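Local coordinates for protein adenine Deaminase (Enterococcus faecalis, PDB 2ICS) that acts as a zinc-dependent esterase of the amidohydrolase superfamily, removing the acetyl group from acetyl-(R)-mandelate, though with very low efficiency, at residues A[54-59]-A[285-290]; A[60-65]-A[86-91]; A[193-198]-A[216-221]. All blocks are in the same frame, centred on the assembly; numbering follows the deposited sequence.

Contact 1. Residues A[54-59]-A[285-290]; sequences AGWIDD and DLATTM
The indole of Trp-56 carries the end of Met-290 over one face of its six-membered ring. The selenium of this selenomethionine, in the place of the natural sulfur, stands 4.1 Å (SE) from the centroid of that ring, only 12° off its normal, and the terminal methyl CE lies above the same face at 4.2 Å from the centroid. This is a Met-aromatic contact joined to a CH-pi contact. The bend at chi3 (69°) folds CE back so that it lies over the ring beside SE. Ala-287 CB approaches the indole obliquely, 4.5 Å from Trp-56 CZ3; so small a residue lets the helix backbone come close to the indole. The indole ring also meets that of Phe-334, and Ile-304 of helix 300-305 packs on Trp-56 as well.

Nearer the backbone, Leu-286 divides its two methyls between two residues of the strand. CD2 touches Trp-56 CB at 4.0 Å, while CD1 lies 4.0 Å from Asp-58 OD2, the leucine and aspartate side chains lying alongside but running opposite ways. Branched and apolar, leucine suits this gap between strand 56-58 and helix 286-290, whose axes run nearly at right angles (92°) and 10.6 Å apart at their closest. Asp-285 caps the helix start, OD2 accepting from Thr-288 N at 2.8 Å.

Across the two segments the forces are dispersion and weak aromatic attraction, which depend on shape more than on direction. The polar side chain in the interface, the buried carboxylate of Asp-58, bonds elsewhere: OD2 pairs with Thr-271 OG1 and OD1 weakly with His-60 N. With a methyl group beside it, its charge probably depends on those partners for stability, in a layer just behind the zinc site.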
ATOM      1  N   ALA A  54     -11.060  -3.265   9.208  1.00 24.83           N
ATOM      2  CA  ALA A  54     -11.438  -3.296   7.809  1.00 23.41           C
ATOM      3  C   ALA A  54     -10.346  -4.144   7.168  1.00 22.27           C
ATOM      4  O   ALA A  54      -9.243  -4.225   7.703  1.00 21.55           O
ATOM      5  CB  ALA A  54     -11.424  -1.896   7.236  1.00 22.09           C
ATOM      6  N   GLY A  55     -10.646  -4.791   6.045  1.00 21.55           N
ATOM      7  CA  GLY A  55      -9.630  -5.603   5.396  1.00 20.80           C
ATOM      8  C   GLY A  55      -8.389  -4.772   5.125  1.00 19.93           C
ATOM      9  O   GLY A  55      -8.485  -3.675   4.575  1.00 20.57           O
ATOM     10  N   TRP A  56      -7.223  -5.279   5.509  1.00 19.53           N
ATOM     11  CA  TRP A  56      -5.982  -4.541   5.299  1.00 19.83           C
ATOM     12  C   TRP A  56      -5.724  -4.347   3.813  1.00 19.01           C
ATOM     13  O   TRP A  56      -6.041  -5.216   3.005  1.00 18.93           O
ATOM     14  CB  TRP A  56      -4.803  -5.272   5.943  1.00 19.41           C
ATOM     15  CG  TRP A  56      -4.916  -5.453   7.432  1.00 22.02           C
ATOM     16  CD1 TRP A  56      -5.791  -4.823   8.279  1.00 20.83           C
ATOM     17  CD2 TRP A  56      -4.096  -6.299   8.258  1.00 20.90           C
ATOM     18  NE1 TRP A  56      -5.564  -5.227   9.581  1.00 21.65           N
ATOM     19  CE2 TRP A  56      -4.533  -6.131   9.595  1.00 21.84           C
ATOM     20  CE3 TRP A  56      -3.039  -7.185   7.995  1.00 21.81           C
ATOM     21  CZ2 TRP A  56      -3.947  -6.817  10.669  1.00 21.68           C
ATOM     22  CZ3 TRP A  56      -2.454  -7.870   9.065  1.00 21.54           C
ATOM     23  CH2 TRP A  56      -2.914  -7.679  10.386  1.00 22.43           C
ATOM     24  N   ILE A  57      -5.141  -3.203   3.465  1.00 19.19           N
ATOM     25  CA  ILE A  57      -4.852  -2.849   2.078  1.00 17.80           C
ATOM     26  C   ILE A  57      -3.391  -2.439   1.904  1.00 20.10           C
ATOM     27  O   ILE A  57      -2.906  -1.537   2.591  1.00 18.98           O
ATOM     28  CB  ILE A  57      -5.737  -1.652   1.613  1.00 17.60           C
ATOM     29  CG1 ILE A  57      -7.220  -1.990   1.770  1.00 19.15           C
ATOM     30  CG2 ILE A  57      -5.435  -1.308   0.164  1.00 15.24           C
ATOM     31  CD1 ILE A  57      -8.160  -0.780   1.567  1.00 19.53           C
ATOM     32  N   ASP A  58      -2.699  -3.099   0.976  1.00 19.93           N
ATOM     33  CA  ASP A  58      -1.294  -2.803   0.689  1.00 21.39           C
ATOM     34  C   ASP A  58      -1.271  -2.046  -0.637  1.00 20.64           C
ATOM     35  O   ASP A  58      -1.361  -2.667  -1.690  1.00 19.85           O
ATOM     36  CB  ASP A  58      -0.509  -4.107   0.543  1.00 22.57           C
ATOM     37  CG  ASP A  58       0.991  -3.902   0.633  1.00 25.06           C
ATOM     38  OD1 ASP A  58       1.461  -2.771   0.382  1.00 24.86           O
ATOM     39  OD2 ASP A  58       1.702  -4.882   0.946  1.00 25.51           O
ATOM     40  N   ASP A  59      -1.138  -0.721  -0.599  1.00 21.06           N
ATOM     41  CA  ASP A  59      -1.164   0.052  -1.839  1.00 21.10           C
ATOM     42  C   ASP A  59       0.132   0.159  -2.644  1.00 20.80           C
ATOM     43  O   ASP A  59       0.248   1.008  -3.524  1.00 21.31           O
ATOM     44  CB  ASP A  59      -1.754   1.458  -1.603  1.00 21.51           C
ATOM     45  CG  ASP A  59      -0.839   2.363  -0.803  1.00 25.65           C
ATOM     46  OD1 ASP A  59       0.362   2.043  -0.662  1.00 22.52           O
ATOM     47  OD2 ASP A  59      -1.330   3.410  -0.329  1.00 25.13           O
ATOM     48  N   ASP A 285       6.178  -9.378   4.828  1.00 25.39           N
ATOM     49  CA  ASP A 285       4.749  -9.194   4.632  1.00 24.18           C
ATOM     50  C   ASP A 285       4.312  -7.847   5.222  1.00 23.77           C
ATOM     51  O   ASP A 285       5.127  -7.113   5.773  1.00 20.58           O
ATOM     52  CB  ASP A 285       3.983 -10.362   5.268  1.00 26.71           C
ATOM     53  CG  ASP A 285       4.415 -10.641   6.697  1.00 26.79           C
ATOM     54  OD1 ASP A 285       4.252 -11.789   7.150  1.00 32.63           O
ATOM     55  OD2 ASP A 285       4.904  -9.720   7.375  1.00 27.14           O
ATOM     56  N   LEU A 286       3.032  -7.514   5.098  1.00 24.19           N
ATOM     57  CA  LEU A 286       2.550  -6.236   5.614  1.00 24.28           C
ATOM     58  C   LEU A 286       2.641  -6.193   7.141  1.00 23.05           C
ATOM     59  O   LEU A 286       3.100  -5.208   7.709  1.00 23.23           O
ATOM     60  CB  LEU A 286       1.112  -5.995   5.156  1.00 23.93           C
ATOM     61  CG  LEU A 286       0.519  -4.618   5.474  1.00 22.43           C
ATOM     62  CD1 LEU A 286       1.259  -3.525   4.705  1.00 21.01           C
ATOM     63  CD2 LEU A 286      -0.952  -4.623   5.106  1.00 19.93           C
ATOM     64  N   ALA A 287       2.207  -7.270   7.792  1.00 21.85           N
ATOM     65  CA  ALA A 287       2.254  -7.380   9.251  1.00 22.69           C
ATOM     66  C   ALA A 287       3.637  -7.003   9.794  1.00 22.12           C
ATOM     67  O   ALA A 287       3.749  -6.256  10.772  1.00 21.05           O
ATOM     68  CB  ALA A 287       1.903  -8.814   9.675  1.00 21.74           C
ATOM     69  N   THR A 288       4.680  -7.519   9.145  1.00 20.62           N
ATOM     70  CA  THR A 288       6.059  -7.254   9.541  1.00 20.91           C
ATOM     71  C   THR A 288       6.420  -5.781   9.348  1.00 21.85           C
ATOM     72  O   THR A 288       7.192  -5.210  10.118  1.00 21.19           O
ATOM     73  CB  THR A 288       7.036  -8.129   8.726  1.00 20.27           C
ATOM     74  OG1 THR A 288       6.759  -9.507   8.984  1.00 20.58           O
ATOM     75  CG2 THR A 288       8.481  -7.840   9.106  1.00 18.95           C
ATOM     76  N   THR A 289       5.861  -5.169   8.311  1.00 22.05           N
ATOM     77  CA  THR A 289       6.124  -3.768   8.038  1.00 22.69           C
ATOM     78  C   THR A 289       5.400  -2.945   9.103  1.00 22.82           C
ATOM     79  O   THR A 289       5.913  -1.938   9.579  1.00 24.15           O
ATOM     80  CB  THR A 289       5.619  -3.380   6.635  1.00 22.98           C
ATOM     81  OG1 THR A 289       6.154  -4.295   5.672  1.00 26.70           O
ATOM     82  CG2 THR A 289       6.072  -1.973   6.274  1.00 20.49           C
HETATM   83  N   MSE A 290       4.206  -3.393   9.477  1.00 21.32           N
HETATM   84  CA  MSE A 290       3.418  -2.717  10.498  1.00 22.85           C
HETATM   85  C   MSE A 290       4.137  -2.776  11.856  1.00 22.42           C
HETATM   86  O   MSE A 290       4.122  -1.808  12.618  1.00 18.79           O
HETATM   87  CB  MSE A 290       2.036  -3.371  10.597  1.00 24.84           C
HETATM   88  CG  MSE A 290       1.195  -3.210   9.327  1.00 29.54           C
HETATM   89 SE   MSE A 290      -0.327  -4.416   9.259  1.00 39.31          SE
HETATM   90  CE  MSE A 290      -1.382  -3.643  10.677  1.00 31.20           C
TER

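Contact 2. Residues A[60-65]-A[86-91]; sequences HVHCFE and VIDAGT. With ZN (zinc ion), chain B.
His-60 holds CG anti to its backbone N (chi1 -172°), whereas His-62 turns CG anti to its carbonyl carbon (chi1 -70°), and these different torsions let the two rings, with one residue between them, converge on the same zinc ion while each also meets segment 86-91. NE2 of His-60 binds the metal at 2.2 Å and NE2 of His-62 at 2.0 Å; water 2, Asp-272 and the carboxylated Lys-154 complete the site. This is the His-X-His motif of amidohydrolases, at the end of the first barrel strand.

Segment 86-91 sets the posture of both rings. Ala-89 CB lies over one face of the His-60 imidazole, 3.3 Å from CD2, a tight fit, for which the bare methyl of alanine is well suited; ND1 of His-60 bonds to Thr-210. His-62 ND1 donates in its ring plane to Thr-91 OG1 (2.8 Å, 169° at the hydrogen), leaving NE2 to offer its lone pair to zinc. Thr-91 OG1 in turn donates to the syn lone pair of Asp-88 OD2 at 2.5 Å, and the anti lone pair of that oxygen takes Cys-63 N at 3.1 Å. Asp-88 OD1 accepts from Thr-91 N in an Asx motif. Thr-91 is thus a second-shell residue that fixes the rotation of a zinc ligand, and the carboxylate of Asp-88 holds Thr-91 in turn. Water 1 links Thr-91 OG1 to Phe-64 N.

Beneath the rings the chains pair as parallel strands: Val-61 N bonds to Ile-87 O (2.9 Å), and Ala-89 N to Val-61 O (2.7 Å). Strands 51-61 and 83-89, with helix 74-77 between them in sequence, form a beta-alpha-beta unit; Ile-77 packs on Val-61 and Cys-63, Phe-100 of helix 97-105 meets Phe-64, and Val-111 of strand 110-114 lies against Val-86.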
ATOM      1  N   HIS A  60       1.119  -0.672  -2.338  1.00 17.58           N
ATOM      2  CA  HIS A  60       2.333  -0.671  -3.137  1.00 17.77           C
ATOM      3  C   HIS A  60       2.813  -2.110  -3.189  1.00 19.41           C
ATOM      4  O   HIS A  60       3.488  -2.600  -2.283  1.00 17.70           O
ATOM      5  CB  HIS A  60       3.423   0.250  -2.582  1.00 16.10           C
ATOM      6  CG  HIS A  60       4.595   0.388  -3.503  1.00 14.38           C
ATOM      7  ND1 HIS A  60       5.398   1.505  -3.573  1.00 16.16           N
ATOM      8  CD2 HIS A  60       5.115  -0.492  -4.399  1.00 13.88           C
ATOM      9  CE1 HIS A  60       6.361   1.273  -4.488  1.00 16.07           C
ATOM     10  NE2 HIS A  60       6.231   0.073  -5.017  1.00 14.39           N
ATOM     11  N   VAL A  61       2.467  -2.769  -4.288  1.00 20.28           N
ATOM     12  CA  VAL A  61       2.787  -4.172  -4.480  1.00 21.61           C
ATOM     13  C   VAL A  61       3.209  -4.469  -5.924  1.00 20.96           C
ATOM     14  O   VAL A  61       3.022  -3.649  -6.817  1.00 20.77           O
ATOM     15  CB  VAL A  61       1.530  -4.997  -4.115  1.00 23.12           C
ATOM     16  CG1 VAL A  61       1.492  -6.290  -4.876  1.00 26.08           C
ATOM     17  CG2 VAL A  61       1.490  -5.225  -2.620  1.00 22.60           C
ATOM     18  N   HIS A  62       3.784  -5.648  -6.136  1.00 21.59           N
ATOM     19  CA  HIS A  62       4.183  -6.099  -7.460  1.00 22.26           C
ATOM     20  C   HIS A  62       3.751  -7.558  -7.551  1.00 23.03           C
ATOM     21  O   HIS A  62       4.428  -8.463  -7.054  1.00 22.47           O
ATOM     22  CB  HIS A  62       5.686  -5.930  -7.642  1.00 21.77           C
ATOM     23  CG  HIS A  62       6.105  -4.496  -7.737  1.00 24.48           C
ATOM     24  ND1 HIS A  62       5.776  -3.673  -8.792  1.00 23.07           N
ATOM     25  CD2 HIS A  62       6.746  -3.706  -6.840  1.00 22.11           C
ATOM     26  CE1 HIS A  62       6.209  -2.435  -8.504  1.00 24.38           C
ATOM     27  NE2 HIS A  62       6.807  -2.402  -7.330  1.00 25.65           N
ATOM     28  N   CYS A  63       2.591  -7.774  -8.166  1.00 24.37           N
ATOM     29  CA  CYS A  63       2.041  -9.113  -8.269  1.00 27.55           C
ATOM     30  C   CYS A  63       1.585  -9.598  -9.644  1.00 29.55           C
ATOM     31  O   CYS A  63       0.632 -10.374  -9.735  1.00 29.35           O
ATOM     32  CB  CYS A  63       0.889  -9.261  -7.270  1.00 26.69           C
ATOM     33  SG  CYS A  63      -0.435  -8.066  -7.483  1.00 25.16           S
ATOM     34  N   PHE A  64       2.236  -9.130 -10.707  1.00 31.30           N
ATOM     35  CA  PHE A  64       1.924  -9.604 -12.054  1.00 33.95           C
ATOM     36  C   PHE A  64       2.851 -10.816 -12.157  1.00 34.46           C
ATOM     37  O   PHE A  64       4.043 -10.663 -12.420  1.00 34.84           O
ATOM     38  CB  PHE A  64       2.304  -8.566 -13.117  1.00 34.11           C
ATOM     39  CG  PHE A  64       2.066  -9.029 -14.536  1.00 35.99           C
ATOM     40  CD1 PHE A  64       2.591  -8.318 -15.611  1.00 37.05           C
ATOM     41  CD2 PHE A  64       1.317 -10.178 -14.801  1.00 35.28           C
ATOM     42  CE1 PHE A  64       2.380  -8.737 -16.929  1.00 36.32           C
ATOM     43  CE2 PHE A  64       1.102 -10.607 -16.113  1.00 34.14           C
ATOM     44  CZ  PHE A  64       1.633  -9.886 -17.178  1.00 35.74           C
ATOM     45  N   GLU A  65       2.303 -12.010 -11.939  1.00 35.73           N
ATOM     46  CA  GLU A  65       3.104 -13.234 -11.937  1.00 38.35           C
ATOM     47  C   GLU A  65       3.899 -13.575 -13.202  1.00 38.97           C
ATOM     48  O   GLU A  65       4.825 -14.388 -13.148  1.00 39.20           O
ATOM     49  CB  GLU A  65       2.234 -14.436 -11.537  1.00 38.18           C
ATOM     50  CG  GLU A  65       1.229 -14.888 -12.586  1.00 39.65           C
ATOM     51  CD  GLU A  65       0.490 -16.154 -12.175  1.00 42.40           C
ATOM     52  OE1 GLU A  65      -0.417 -16.080 -11.317  1.00 43.76           O
ATOM     53  OE2 GLU A  65       0.826 -17.233 -12.704  1.00 44.34           O
ATOM     54  N   VAL A  86      -4.867  -5.420  -2.760  1.00 20.86           N
ATOM     55  CA  VAL A  86      -3.509  -5.003  -3.085  1.00 21.86           C
ATOM     56  C   VAL A  86      -3.540  -4.176  -4.357  1.00 23.51           C
ATOM     57  O   VAL A  86      -4.399  -4.368  -5.223  1.00 24.49           O
ATOM     58  CB  VAL A  86      -2.535  -6.200  -3.312  1.00 21.91           C
ATOM     59  CG1 VAL A  86      -2.334  -6.970  -2.014  1.00 20.30           C
ATOM     60  CG2 VAL A  86      -3.066  -7.113  -4.410  1.00 23.28           C
ATOM     61  N   ILE A  87      -2.608  -3.239  -4.457  1.00 22.20           N
ATOM     62  CA  ILE A  87      -2.513  -2.399  -5.628  1.00 21.98           C
ATOM     63  C   ILE A  87      -1.119  -2.553  -6.201  1.00 22.78           C
ATOM     64  O   ILE A  87      -0.127  -2.200  -5.555  1.00 24.28           O
ATOM     65  CB  ILE A  87      -2.748  -0.915  -5.287  1.00 23.99           C
ATOM     66  CG1 ILE A  87      -4.063  -0.759  -4.511  1.00 24.93           C
ATOM     67  CG2 ILE A  87      -2.780  -0.095  -6.571  1.00 23.35           C
ATOM     68  CD1 ILE A  87      -4.400   0.678  -4.138  1.00 24.50           C
ATOM     69  N   ASP A  88      -1.040  -3.108  -7.406  1.00 22.38           N
ATOM     70  CA  ASP A  88       0.240  -3.288  -8.070  1.00 21.42           C
ATOM     71  C   ASP A  88       0.748  -1.912  -8.503  1.00 21.15           C
ATOM     72  O   ASP A  88       0.060  -1.192  -9.223  1.00 20.45           O
ATOM     73  CB  ASP A  88       0.077  -4.204  -9.275  1.00 20.78           C
ATOM     74  CG  ASP A  88       1.342  -4.311 -10.088  1.00 23.12           C
ATOM     75  OD1 ASP A  88       1.614  -3.386 -10.882  1.00 22.61           O
ATOM     76  OD2 ASP A  88       2.076  -5.310  -9.916  1.00 23.87           O
ATOM     77  N   ALA A  89       1.954  -1.556  -8.065  1.00 20.91           N
ATOM     78  CA  ALA A  89       2.521  -0.241  -8.363  1.00 22.05           C
ATOM     79  C   ALA A  89       3.187  -0.044  -9.727  1.00 23.33           C
ATOM     80  O   ALA A  89       4.398   0.202  -9.814  1.00 21.96           O
ATOM     81  CB  ALA A  89       3.492   0.163  -7.252  1.00 20.09           C
ATOM     82  N   GLY A  90       2.395  -0.145 -10.790  1.00 24.00           N
ATOM     83  CA  GLY A  90       2.925   0.073 -12.125  1.00 24.79           C
ATOM     84  C   GLY A  90       3.837  -0.976 -12.731  1.00 25.74           C
ATOM     85  O   GLY A  90       4.711  -0.649 -13.538  1.00 26.36           O
ATOM     86  N   THR A  91       3.651  -2.232 -12.357  1.00 25.73           N
ATOM     87  CA  THR A  91       4.479  -3.286 -12.928  1.00 26.73           C
ATOM     88  C   THR A  91       4.247  -3.311 -14.435  1.00 26.74           C
ATOM     89  O   THR A  91       5.163  -3.572 -15.215  1.00 27.24           O
ATOM     90  CB  THR A  91       4.100  -4.672 -12.374  1.00 26.04           C
ATOM     91  OG1 THR A  91       4.292  -4.692 -10.955  1.00 27.31           O
ATOM     92  CG2 THR A  91       4.962  -5.753 -13.018  1.00 25.83           C
TER
HETATM   93 ZN    ZN B 400       7.738  -0.997  -6.264  1.00 24.94          ZN
HETATM   94  O   HOH W   1       4.770  -7.904 -10.606  1.00 29.09           O
HETATM   95  O   HOH W   2       9.339  -0.104  -5.430  1.00 23.22           O

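Contact 3. Residues A[193-198]-A[216-221]; sequences PPHLDE and KENGIL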
ATOM      1  N   PRO A 193      19.804  11.564 -10.134  1.00 28.78           N
ATOM      2  CA  PRO A 193      18.706  12.496 -10.408  1.00 28.93           C
ATOM      3  C   PRO A 193      17.360  11.792 -10.543  1.00 28.09           C
ATOM      4  O   PRO A 193      17.299  10.592 -10.786  1.00 29.88           O
ATOM      5  CB  PRO A 193      19.134  13.142 -11.717  1.00 29.48           C
ATOM      6  CG  PRO A 193      19.745  11.972 -12.443  1.00 31.00           C
ATOM      7  CD  PRO A 193      20.608  11.338 -11.352  1.00 29.87           C
ATOM      8  N   PRO A 194      16.261  12.542 -10.393  1.00 27.88           N
ATOM      9  CA  PRO A 194      16.300  13.981 -10.111  1.00 28.50           C
ATOM     10  C   PRO A 194      16.506  14.217  -8.624  1.00 30.73           C
ATOM     11  O   PRO A 194      16.437  13.284  -7.824  1.00 30.21           O
ATOM     12  CB  PRO A 194      14.919  14.472 -10.555  1.00 27.79           C
ATOM     13  CG  PRO A 194      14.330  13.296 -11.360  1.00 28.90           C
ATOM     14  CD  PRO A 194      14.884  12.103 -10.653  1.00 27.06           C
ATOM     15  N   HIS A 195      16.753  15.467  -8.260  1.00 32.95           N
ATOM     16  CA  HIS A 195      16.927  15.829  -6.863  1.00 34.48           C
ATOM     17  C   HIS A 195      15.537  15.858  -6.234  1.00 32.27           C
ATOM     18  O   HIS A 195      14.571  16.255  -6.879  1.00 32.73           O
ATOM     19  CB  HIS A 195      17.612  17.191  -6.760  1.00 36.48           C
ATOM     20  CG  HIS A 195      19.064  17.149  -7.116  1.00 40.27           C
ATOM     21  ND1 HIS A 195      20.002  16.523  -6.324  1.00 42.11           N
ATOM     22  CD2 HIS A 195      19.732  17.605  -8.203  1.00 42.67           C
ATOM     23  CE1 HIS A 195      21.186  16.592  -6.908  1.00 42.76           C
ATOM     24  NE2 HIS A 195      21.049  17.242  -8.050  1.00 44.26           N
ATOM     25  N   LEU A 196      15.443  15.427  -4.982  1.00 31.24           N
ATOM     26  CA  LEU A 196      14.162  15.370  -4.288  1.00 30.72           C
ATOM     27  C   LEU A 196      13.363  16.666  -4.335  1.00 31.60           C
ATOM     28  O   LEU A 196      12.162  16.645  -4.605  1.00 30.89           O
ATOM     29  CB  LEU A 196      14.368  14.947  -2.830  1.00 27.27           C
ATOM     30  CG  LEU A 196      13.081  14.657  -2.044  1.00 27.51           C
ATOM     31  CD1 LEU A 196      12.260  13.579  -2.743  1.00 23.86           C
ATOM     32  CD2 LEU A 196      13.437  14.217  -0.634  1.00 27.43           C
ATOM     33  N   ASP A 197      14.024  17.789  -4.074  1.00 31.59           N
ATOM     34  CA  ASP A 197      13.350  19.081  -4.072  1.00 33.29           C
ATOM     35  C   ASP A 197      12.661  19.390  -5.395  1.00 32.70           C
ATOM     36  O   ASP A 197      11.590  19.992  -5.426  1.00 32.07           O
ATOM     37  CB  ASP A 197      14.347  20.192  -3.718  1.00 37.44           C
ATOM     38  CG  ASP A 197      15.580  20.181  -4.603  1.00 40.78           C
ATOM     39  OD1 ASP A 197      16.224  19.118  -4.723  1.00 47.62           O
ATOM     40  OD2 ASP A 197      15.918  21.238  -5.169  1.00 44.32           O
ATOM     41  N   GLU A 198      13.277  18.966  -6.489  1.00 32.59           N
ATOM     42  CA  GLU A 198      12.722  19.196  -7.815  1.00 33.52           C
ATOM     43  C   GLU A 198      11.477  18.325  -7.997  1.00 31.41           C
ATOM     44  O   GLU A 198      10.516  18.723  -8.639  1.00 30.50           O
ATOM     45  CB  GLU A 198      13.779  18.855  -8.873  1.00 37.37           C
ATOM     46  CG  GLU A 198      13.475  19.354 -10.273  1.00 42.85           C
ATOM     47  CD  GLU A 198      14.612  19.075 -11.252  1.00 46.20           C
ATOM     48  OE1 GLU A 198      14.503  19.503 -12.421  1.00 47.19           O
ATOM     49  OE2 GLU A 198      15.608  18.425 -10.854  1.00 46.93           O
ATOM     50  N   LYS A 216      18.529   6.899   1.469  1.00 28.88           N
ATOM     51  CA  LYS A 216      19.487   7.383   0.484  1.00 29.79           C
ATOM     52  C   LYS A 216      19.800   8.864   0.721  1.00 30.29           C
ATOM     53  O   LYS A 216      19.060   9.562   1.421  1.00 29.87           O
ATOM     54  CB  LYS A 216      18.923   7.163  -0.927  1.00 30.68           C
ATOM     55  CG  LYS A 216      18.605   5.698  -1.210  1.00 30.70           C
ATOM     56  CD  LYS A 216      17.921   5.480  -2.561  1.00 33.50           C
ATOM     57  CE  LYS A 216      17.553   4.004  -2.743  1.00 34.92           C
ATOM     58  NZ  LYS A 216      16.736   3.720  -3.964  1.00 36.14           N
ATOM     59  N   GLU A 217      20.903   9.339   0.144  1.00 30.46           N
ATOM     60  CA  GLU A 217      21.313  10.736   0.293  1.00 30.49           C
ATOM     61  C   GLU A 217      20.264  11.696  -0.267  1.00 28.51           C
ATOM     62  O   GLU A 217      20.088  12.805   0.236  1.00 27.22           O
ATOM     63  CB  GLU A 217      22.648  10.978  -0.430  1.00 34.98           C
ATOM     64  CG  GLU A 217      23.842  10.262   0.186  1.00 43.24           C
ATOM     65  CD  GLU A 217      25.135  10.500  -0.585  1.00 49.87           C
ATOM     66  OE1 GLU A 217      25.247  10.016  -1.736  1.00 51.82           O
ATOM     67  OE2 GLU A 217      26.037  11.177  -0.039  1.00 52.47           O
ATOM     68  N   ASN A 218      19.583  11.263  -1.322  1.00 25.58           N
ATOM     69  CA  ASN A 218      18.557  12.072  -1.968  1.00 25.80           C
ATOM     70  C   ASN A 218      17.197  11.891  -1.288  1.00 24.86           C
ATOM     71  O   ASN A 218      16.168  12.276  -1.836  1.00 24.93           O
ATOM     72  CB  ASN A 218      18.475  11.690  -3.450  1.00 25.14           C
ATOM     73  CG  ASN A 218      17.598  12.628  -4.259  1.00 27.28           C
ATOM     74  OD1 ASN A 218      17.721  13.853  -4.170  1.00 26.89           O
ATOM     75  ND2 ASN A 218      16.713  12.053  -5.073  1.00 24.45           N
ATOM     76  N   GLY A 219      17.210  11.297  -0.095  1.00 25.33           N
ATOM     77  CA  GLY A 219      15.984  11.074   0.660  1.00 26.44           C
ATOM     78  C   GLY A 219      15.587  12.307   1.460  1.00 26.53           C
ATOM     79  O   GLY A 219      16.205  13.359   1.306  1.00 28.38           O
ATOM     80  N   ILE A 220      14.578  12.187   2.323  1.00 25.13           N
ATOM     81  CA  ILE A 220      14.108  13.332   3.110  1.00 24.22           C
ATOM     82  C   ILE A 220      14.977  13.732   4.311  1.00 25.43           C
ATOM     83  O   ILE A 220      14.800  14.816   4.868  1.00 26.80           O
ATOM     84  CB  ILE A 220      12.668  13.109   3.624  1.00 23.45           C
ATOM     85  CG1 ILE A 220      12.651  11.997   4.673  1.00 21.92           C
ATOM     86  CG2 ILE A 220      11.749  12.773   2.463  1.00 21.62           C
ATOM     87  CD1 ILE A 220      11.298  11.825   5.343  1.00 20.83           C
ATOM     88  N   LEU A 221      15.902  12.871   4.721  1.00 24.31           N
ATOM     89  CA  LEU A 221      16.757  13.216   5.851  1.00 28.17           C
ATOM     90  C   LEU A 221      18.059  13.869   5.387  1.00 29.80           C
ATOM     91  O   LEU A 221      18.703  13.391   4.456  1.00 29.63           O
ATOM     92  CB  LEU A 221      17.090  11.977   6.689  1.00 26.72           C
ATOM     93  CG  LEU A 221      18.010  12.231   7.894  1.00 28.32           C
ATOM     94  CD1 LEU A 221      17.268  13.052   8.941  1.00 29.27           C
ATOM     95  CD2 LEU A 221      18.464  10.915   8.496  1.00 26.13           C
TER
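Leu-196 N gives its hydrogen to Asn-218 OD1 over 2.9 Å, a fairly straight bond (152° at the hydrogen) that meets the amide oxygen well to one side, at a C=O...N angle of 116°. The other end of the same amide reaches back along the chain: Asn-218 ND2 bonds weakly to Pro-194 O at 3.0 Å and, beyond these segments, to Gly-190 O. Asparagine suits the place because one flat group both accepts and donates. Its CG is anti to the backbone N (chi1 -171°), which carries the amide across to the start of helix 196-202, where Leu-196 follows the N-cap residue His-195.

The helix follows strand 186-189 and the turn follows strand 208-210, neighbours in the parallel sheet of the TIM barrel, so the contact ties together two loops beyond the strands that bring His-188 and His-211 to the second zinc. Lys-216 to Gly-219 form a type I turn closed by Gly-219 N to Lys-216 O, 3.0 Å; lacking a side chain, Gly-219 leaves that oxygen unobstructed. Leu-196 CD2 packs on Ile-220 CG2 at 3.8 Å, with Phe-231 and Ala-232 of helix 230-237 alongside.

Contacts 1 and 2 share strand 51-61 and lie in the buried heart of the chain, about 14 Å apart between centres; they touch where Asp-58 O probably accepts a hydrogen bond from Ile-87 N. Contact 1 fastens the strand to a distant helix by apolar and aromatic packing, whereas contact 2, around the zinc, is rich in directional bonds and coordination. Contact 3 stands apart, its centre about 22 Å from that of the chain, mostly buried but with His-195 exposed; a single amide does most of its polar work. Along the chain, contacts 2 and 3 follow one another inside the long loop that contact 1 closes.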